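Local coordinates for protein putative enzyme related to aldose 1-epimerase (Salmonella typhimurium, PDB 2HTA) that probably interconverts the alpha and beta anomers of glucose 6-phosphate and related hexose 6-phosphates, working as a monomer, at residues 248-259 against 278-288. Numbering follows the deposited sequence.
Sequences HHHHLNVVGWNP and FVCVETVYATA
Asn253 grips the chain corner at Thr287 and Ala288 with three side-chain bonds. Its OD1 accepts from Ala286 N (2.8 Å) and Thr287 N, while ND2 donates to Thr287 OG1 at 2.9 Å, in the amide plane, which fixes the amide's rotation. On the other face, with Val254, Thr283 OG1 shares a 2.7 Å hydrogen bond with His248 ND1; Ser233 OG pairs with His248 NE2, and Gln302 NE2 gives Thr283 OG1 a second partner. At the opposite end Asn258 ND2 reaches Phe278 O (2.7 Å), and Asn258 OD1 caps Gly260 N of helix 260-266. Between these two asparagines the strands run antiparallel (161°), with Val255-Glu282 and Trp257-Cys280 as hydrogen-bonded pairs. Leu252 N and Asn253 N both donate to Val284 O, a classic beta bulge. The ladder belongs to the beta-sandwich of the galactose mutarotase superfamily and carries Glu282, probably catalytic together with His179 of strand 172-183, whose side chain it touches. With CG anti to the carbonyl carbon (chi1 -51°) and the chain extended beyond it, Glu282 crosses Val255 at a slant, OE2 3.6 Å from Val255 CG1. On the same face Cys280 SG meets the edge of the Trp257 ring, 3.5 Å from Trp257 CE3. Farther out, Leu252 CB sits over the centre of the Tyr285 ring, 4.2 Å from its centroid and 5° off the normal, a CH-pi contact.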
ATOM      1  N   HIS A 248      -5.499   4.087  10.736  1.00 19.31           N
ATOM      2  CA  HIS A 248      -4.282   4.841  10.529  1.00 18.60           C
ATOM      3  C   HIS A 248      -3.663   5.184  11.866  1.00 18.55           C
ATOM      4  O   HIS A 248      -4.374   5.607  12.828  1.00 17.35           O
ATOM      5  CB  HIS A 248      -4.569   6.135   9.737  1.00 18.33           C
ATOM      6  CG  HIS A 248      -5.428   5.931   8.521  1.00 18.41           C
ATOM      7  ND1 HIS A 248      -4.928   5.465   7.321  1.00 15.77           N
ATOM      8  CD2 HIS A 248      -6.770   6.048   8.354  1.00 17.83           C
ATOM      9  CE1 HIS A 248      -5.919   5.350   6.447  1.00 15.36           C
ATOM     10  NE2 HIS A 248      -7.045   5.716   7.045  1.00 16.39           N
ATOM     11  N   HIS A 249      -2.344   4.946  11.966  1.00 19.22           N
ATOM     12  CA  HIS A 249      -1.600   5.314  13.197  1.00 20.96           C
ATOM     13  C   HIS A 249      -0.316   6.038  12.878  1.00 20.63           C
ATOM     14  O   HIS A 249       0.342   5.717  11.922  1.00 18.37           O
ATOM     15  CB  HIS A 249      -1.318   4.064  14.039  1.00 24.17           C
ATOM     16  CG  HIS A 249      -2.481   3.674  14.920  1.00 28.44           C
ATOM     17  ND1 HIS A 249      -3.284   2.587  14.655  1.00 31.17           N
ATOM     18  CD2 HIS A 249      -3.005   4.281  16.021  1.00 32.06           C
ATOM     19  CE1 HIS A 249      -4.225   2.508  15.586  1.00 36.94           C
ATOM     20  NE2 HIS A 249      -4.096   3.543  16.413  1.00 34.65           N
ATOM     21  N   HIS A 250       0.027   7.028  13.706  1.00 19.68           N
ATOM     22  CA  HIS A 250       1.271   7.783  13.597  1.00 20.57           C
ATOM     23  C   HIS A 250       1.301   8.654  12.350  1.00 20.13           C
ATOM     24  O   HIS A 250       2.370   9.160  12.008  1.00 21.13           O
ATOM     25  CB  HIS A 250       2.548   6.890  13.676  1.00 20.28           C
ATOM     26  CG  HIS A 250       2.449   5.786  14.680  1.00 26.11           C
ATOM     27  ND1 HIS A 250       2.260   6.015  16.024  1.00 32.36           N
ATOM     28  CD2 HIS A 250       2.472   4.435  14.520  1.00 30.97           C
ATOM     29  CE1 HIS A 250       2.175   4.859  16.665  1.00 35.13           C
ATOM     30  NE2 HIS A 250       2.313   3.879  15.779  1.00 33.86           N
ATOM     31  N   HIS A 251       0.164   8.805  11.675  1.00 19.00           N
ATOM     32  CA  HIS A 251       0.067   9.516  10.397  1.00 18.40           C
ATOM     33  C   HIS A 251      -0.341  10.932  10.642  1.00 20.33           C
ATOM     34  O   HIS A 251      -0.667  11.322  11.801  1.00 18.20           O
ATOM     35  CB  HIS A 251      -1.091   8.855   9.532  1.00 22.66           C
ATOM     36  CG  HIS A 251      -2.407   9.060  10.174  1.00 17.99           C
ATOM     37  ND1 HIS A 251      -2.672   8.556  11.439  1.00 17.03           N
ATOM     38  CD2 HIS A 251      -3.454   9.846   9.854  1.00 20.14           C
ATOM     39  CE1 HIS A 251      -3.881   8.939  11.805  1.00 16.07           C
ATOM     40  NE2 HIS A 251      -4.363   9.747  10.886  1.00 16.78           N
ATOM     41  N   LEU A 252      -0.323  11.730   9.558  1.00 19.28           N
ATOM     42  CA  LEU A 252      -0.913  13.087   9.583  1.00 20.65           C
ATOM     43  C   LEU A 252      -2.155  13.237   8.720  1.00 18.87           C
ATOM     44  O   LEU A 252      -3.046  14.066   9.009  1.00 20.20           O
ATOM     45  CB  LEU A 252       0.109  14.136   9.104  1.00 21.49           C
ATOM     46  CG  LEU A 252       0.282  15.421   9.880  1.00 30.44           C
ATOM     47  CD1 LEU A 252       0.402  15.141  11.466  1.00 27.93           C
ATOM     48  CD2 LEU A 252       1.531  16.110   9.304  1.00 27.00           C
ATOM     49  N   ASN A 253      -2.249  12.427   7.682  1.00 17.79           N
ATOM     50  CA  ASN A 253      -3.198  12.629   6.628  1.00 18.08           C
ATOM     51  C   ASN A 253      -3.721  11.280   6.168  1.00 17.20           C
ATOM     52  O   ASN A 253      -3.093  10.239   6.431  1.00 18.21           O
ATOM     53  CB  ASN A 253      -2.487  13.260   5.383  1.00 17.14           C
ATOM     54  CG  ASN A 253      -1.622  14.436   5.736  1.00 20.63           C
ATOM     55  OD1 ASN A 253      -0.411  14.454   5.407  1.00 17.91           O
ATOM     56  ND2 ASN A 253      -2.227  15.464   6.374  1.00 22.05           N
ATOM     57  N   VAL A 254      -4.854  11.303   5.480  1.00 16.90           N
ATOM     58  CA  VAL A 254      -5.298  10.136   4.703  1.00 16.94           C
ATOM     59  C   VAL A 254      -5.485  10.620   3.298  1.00 17.13           C
ATOM     60  O   VAL A 254      -5.887  11.762   3.134  1.00 17.47           O
ATOM     61  CB  VAL A 254      -6.594   9.567   5.265  1.00 17.10           C
ATOM     62  CG1 VAL A 254      -7.210   8.457   4.340  1.00 17.29           C
ATOM     63  CG2 VAL A 254      -6.285   8.990   6.658  1.00 16.33           C
ATOM     64  N   VAL A 255      -5.134   9.799   2.287  1.00 15.90           N
ATOM     65  CA  VAL A 255      -5.424  10.133   0.916  1.00 17.54           C
ATOM     66  C   VAL A 255      -6.436   9.177   0.326  1.00 19.23           C
ATOM     67  O   VAL A 255      -6.327   7.963   0.543  1.00 19.48           O
ATOM     68  CB  VAL A 255      -4.137  10.159   0.068  1.00 18.64           C
ATOM     69  CG1 VAL A 255      -4.427  10.197  -1.447  1.00 17.63           C
ATOM     70  CG2 VAL A 255      -3.376  11.433   0.489  1.00 15.55           C
ATOM     71  N   GLY A 256      -7.458   9.725  -0.315  1.00 18.70           N
ATOM     72  CA  GLY A 256      -8.382   8.902  -1.070  1.00 18.28           C
ATOM     73  C   GLY A 256      -8.125   9.170  -2.554  1.00 20.42           C
ATOM     74  O   GLY A 256      -8.086  10.335  -2.975  1.00 20.92           O
ATOM     75  N   TRP A 257      -7.962   8.102  -3.353  1.00 19.48           N
ATOM     76  CA  TRP A 257      -7.654   8.317  -4.764  1.00 20.56           C
ATOM     77  C   TRP A 257      -8.322   7.228  -5.592  1.00 21.07           C
ATOM     78  O   TRP A 257      -8.293   6.045  -5.229  1.00 20.87           O
ATOM     79  CB  TRP A 257      -6.144   8.238  -4.971  1.00 20.83           C
ATOM     80  CG  TRP A 257      -5.715   8.350  -6.400  1.00 22.39           C
ATOM     81  CD1 TRP A 257      -5.865   9.425  -7.203  1.00 25.10           C
ATOM     82  CD2 TRP A 257      -5.052   7.346  -7.168  1.00 23.75           C
ATOM     83  NE1 TRP A 257      -5.346   9.156  -8.462  1.00 26.36           N
ATOM     84  CE2 TRP A 257      -4.805   7.888  -8.442  1.00 24.85           C
ATOM     85  CE3 TRP A 257      -4.628   6.034  -6.896  1.00 23.03           C
ATOM     86  CZ2 TRP A 257      -4.162   7.151  -9.456  1.00 23.04           C
ATOM     87  CZ3 TRP A 257      -3.976   5.290  -7.910  1.00 23.11           C
ATOM     88  CH2 TRP A 257      -3.748   5.862  -9.168  1.00 25.12           C
ATOM     89  N   ASN A 258      -8.901   7.640  -6.709  1.00 21.47           N
ATOM     90  CA  ASN A 258      -9.205   6.727  -7.829  1.00 22.47           C
ATOM     91  C   ASN A 258      -8.979   7.510  -9.108  1.00 22.34           C
ATOM     92  O   ASN A 258      -9.379   8.654  -9.180  1.00 24.40           O
ATOM     93  CB  ASN A 258     -10.640   6.239  -7.775  1.00 22.56           C
ATOM     94  CG  ASN A 258     -10.972   5.305  -8.946  1.00 24.02           C
ATOM     95  OD1 ASN A 258     -11.219   5.788 -10.043  1.00 23.79           O
ATOM     96  ND2 ASN A 258     -11.002   3.967  -8.709  1.00 23.96           N
ATOM     97  N   PRO A 259      -8.304   6.917 -10.095  1.00 23.60           N
ATOM     98  CA  PRO A 259      -7.831   7.721 -11.255  1.00 24.40           C
ATOM     99  C   PRO A 259      -8.969   8.038 -12.189  1.00 25.84           C
ATOM    100  O   PRO A 259      -8.854   8.955 -12.973  1.00 27.15           O
ATOM    101  CB  PRO A 259      -6.841   6.784 -11.949  1.00 25.20           C
ATOM    102  CG  PRO A 259      -7.221   5.372 -11.547  1.00 22.30           C
ATOM    103  CD  PRO A 259      -7.831   5.509 -10.154  1.00 23.60           C
ATOM    104  N   PHE A 278     -11.028  -0.741  -7.841  1.00 21.06           N
ATOM    105  CA  PHE A 278     -10.280  -0.343  -6.644  1.00 21.04           C
ATOM    106  C   PHE A 278     -10.557   1.066  -6.185  1.00 20.89           C
ATOM    107  O   PHE A 278     -11.003   1.933  -6.977  1.00 21.26           O
ATOM    108  CB  PHE A 278      -8.771  -0.593  -6.820  1.00 20.46           C
ATOM    109  CG  PHE A 278      -8.053   0.477  -7.636  1.00 22.27           C
ATOM    110  CD1 PHE A 278      -7.546   1.640  -7.031  1.00 21.36           C
ATOM    111  CD2 PHE A 278      -7.885   0.308  -9.016  1.00 21.85           C
ATOM    112  CE1 PHE A 278      -6.893   2.621  -7.788  1.00 22.21           C
ATOM    113  CE2 PHE A 278      -7.200   1.287  -9.782  1.00 20.91           C
ATOM    114  CZ  PHE A 278      -6.704   2.416  -9.159  1.00 22.14           C
ATOM    115  N   VAL A 279     -10.273   1.307  -4.901  1.00 20.17           N
ATOM    116  CA  VAL A 279     -10.156   2.663  -4.378  1.00 20.35           C
ATOM    117  C   VAL A 279      -8.900   2.639  -3.511  1.00 20.43           C
ATOM    118  O   VAL A 279      -8.645   1.640  -2.815  1.00 19.27           O
ATOM    119  CB  VAL A 279     -11.400   3.106  -3.553  1.00 19.35           C
ATOM    120  CG1 VAL A 279     -11.593   2.267  -2.258  1.00 20.94           C
ATOM    121  CG2 VAL A 279     -11.373   4.562  -3.179  1.00 18.15           C
ATOM    122  N   CYS A 280      -8.120   3.719  -3.585  1.00 19.63           N
ATOM    123  CA  CYS A 280      -6.989   3.864  -2.671  1.00 19.96           C
ATOM    124  C   CYS A 280      -7.350   4.645  -1.452  1.00 18.89           C
ATOM    125  O   CYS A 280      -7.870   5.764  -1.561  1.00 19.89           O
ATOM    126  CB  CYS A 280      -5.769   4.507  -3.359  1.00 18.67           C
ATOM    127  SG  CYS A 280      -5.009   3.419  -4.551  1.00 20.39           S
ATOM    128  N   VAL A 281      -7.050   4.064  -0.279  1.00 17.42           N
ATOM    129  CA  VAL A 281      -7.210   4.769   0.997  1.00 18.83           C
ATOM    130  C   VAL A 281      -5.859   4.604   1.706  1.00 19.46           C
ATOM    131  O   VAL A 281      -5.502   3.500   2.201  1.00 18.73           O
ATOM    132  CB  VAL A 281      -8.423   4.221   1.875  1.00 19.74           C
ATOM    133  CG1 VAL A 281      -8.449   4.872   3.308  1.00 18.64           C
ATOM    134  CG2 VAL A 281      -9.803   4.336   1.130  1.00 17.00           C
ATOM    135  N   GLU A 282      -5.090   5.699   1.715  1.00 18.22           N
ATOM    136  CA  GLU A 282      -3.662   5.664   2.011  1.00 17.51           C
ATOM    137  C   GLU A 282      -3.396   6.266   3.381  1.00 17.29           C
ATOM    138  O   GLU A 282      -3.988   7.299   3.716  1.00 18.18           O
ATOM    139  CB  GLU A 282      -2.931   6.513   0.955  1.00 18.13           C
ATOM    140  CG  GLU A 282      -3.346   6.122  -0.464  1.00 17.67           C
ATOM    141  CD  GLU A 282      -2.698   7.009  -1.514  1.00 22.15           C
ATOM    142  OE1 GLU A 282      -1.650   7.605  -1.239  1.00 25.54           O
ATOM    143  OE2 GLU A 282      -3.228   7.052  -2.636  1.00 23.01           O
ATOM    144  N   THR A 283      -2.495   5.662   4.136  1.00 17.80           N
ATOM    145  CA  THR A 283      -2.009   6.250   5.411  1.00 16.83           C
ATOM    146  C   THR A 283      -0.829   7.115   5.080  1.00 18.76           C
ATOM    147  O   THR A 283       0.165   6.630   4.509  1.00 16.77           O
ATOM    148  CB  THR A 283      -1.547   5.172   6.396  1.00 17.99           C
ATOM    149  OG1 THR A 283      -2.625   4.251   6.615  1.00 16.31           O
ATOM    150  CG2 THR A 283      -1.194   5.804   7.718  1.00 16.91           C
ATOM    151  N   VAL A 284      -0.899   8.382   5.458  1.00 18.66           N
ATOM    152  CA  VAL A 284       0.018   9.379   4.855  1.00 17.55           C
ATOM    153  C   VAL A 284       0.637  10.310   5.884  1.00 17.59           C
ATOM    154  O   VAL A 284      -0.012  10.695   6.841  1.00 18.91           O
ATOM    155  CB  VAL A 284      -0.726  10.187   3.738  1.00 19.06           C
ATOM    156  CG1 VAL A 284       0.131  11.366   3.170  1.00 19.17           C
ATOM    157  CG2 VAL A 284      -1.184   9.261   2.562  1.00 17.90           C
ATOM    158  N   TYR A 285       1.900  10.698   5.679  1.00 18.41           N
ATOM    159  CA  TYR A 285       2.500  11.728   6.512  1.00 18.41           C
ATOM    160  C   TYR A 285       3.092  12.712   5.497  1.00 19.41           C
ATOM    161  O   TYR A 285       4.193  12.509   5.058  1.00 19.42           O
ATOM    162  CB  TYR A 285       3.571  11.131   7.399  1.00 18.34           C
ATOM    163  CG  TYR A 285       3.816  11.998   8.632  1.00 18.12           C
ATOM    164  CD1 TYR A 285       3.452  11.555   9.913  1.00 18.56           C
ATOM    165  CD2 TYR A 285       4.324  13.298   8.499  1.00 16.72           C
ATOM    166  CE1 TYR A 285       3.632  12.358  11.091  1.00 18.91           C
ATOM    167  CE2 TYR A 285       4.526  14.125   9.681  1.00 21.63           C
ATOM    168  CZ  TYR A 285       4.202  13.641  10.952  1.00 23.52           C
ATOM    169  OH  TYR A 285       4.413  14.418  12.094  1.00 23.48           O
ATOM    170  N   ALA A 286       2.285  13.674   5.038  1.00 22.43           N
ATOM    171  CA  ALA A 286       2.710  14.537   3.881  1.00 23.08           C
ATOM    172  C   ALA A 286       2.686  16.073   4.208  1.00 22.39           C
ATOM    173  O   ALA A 286       3.542  16.837   3.719  1.00 24.14           O
ATOM    174  CB  ALA A 286       1.893  14.267   2.645  1.00 22.46           C
ATOM    175  N   THR A 287       1.694  16.534   4.948  1.00 20.89           N
ATOM    176  CA  THR A 287       1.512  17.981   5.101  1.00 20.81           C
ATOM    177  C   THR A 287       2.540  18.649   6.061  1.00 21.82           C
ATOM    178  O   THR A 287       2.578  19.895   6.176  1.00 21.86           O
ATOM    179  CB  THR A 287       0.052  18.351   5.503  1.00 20.46           C
ATOM    180  OG1 THR A 287      -0.287  17.636   6.683  1.00 20.11           O
ATOM    181  CG2 THR A 287      -0.938  17.929   4.487  1.00 21.58           C
ATOM    182  N   ALA A 288       3.348  17.845   6.740  1.00 20.60           N
ATOM    183  CA  ALA A 288       4.510  18.321   7.466  1.00 21.53           C
ATOM    184  C   ALA A 288       5.490  17.156   7.396  1.00 21.90           C
ATOM    185  O   ALA A 288       5.075  16.037   7.149  1.00 22.34           O
ATOM    186  CB  ALA A 288       4.151  18.628   8.948  1.00 20.14           C
TER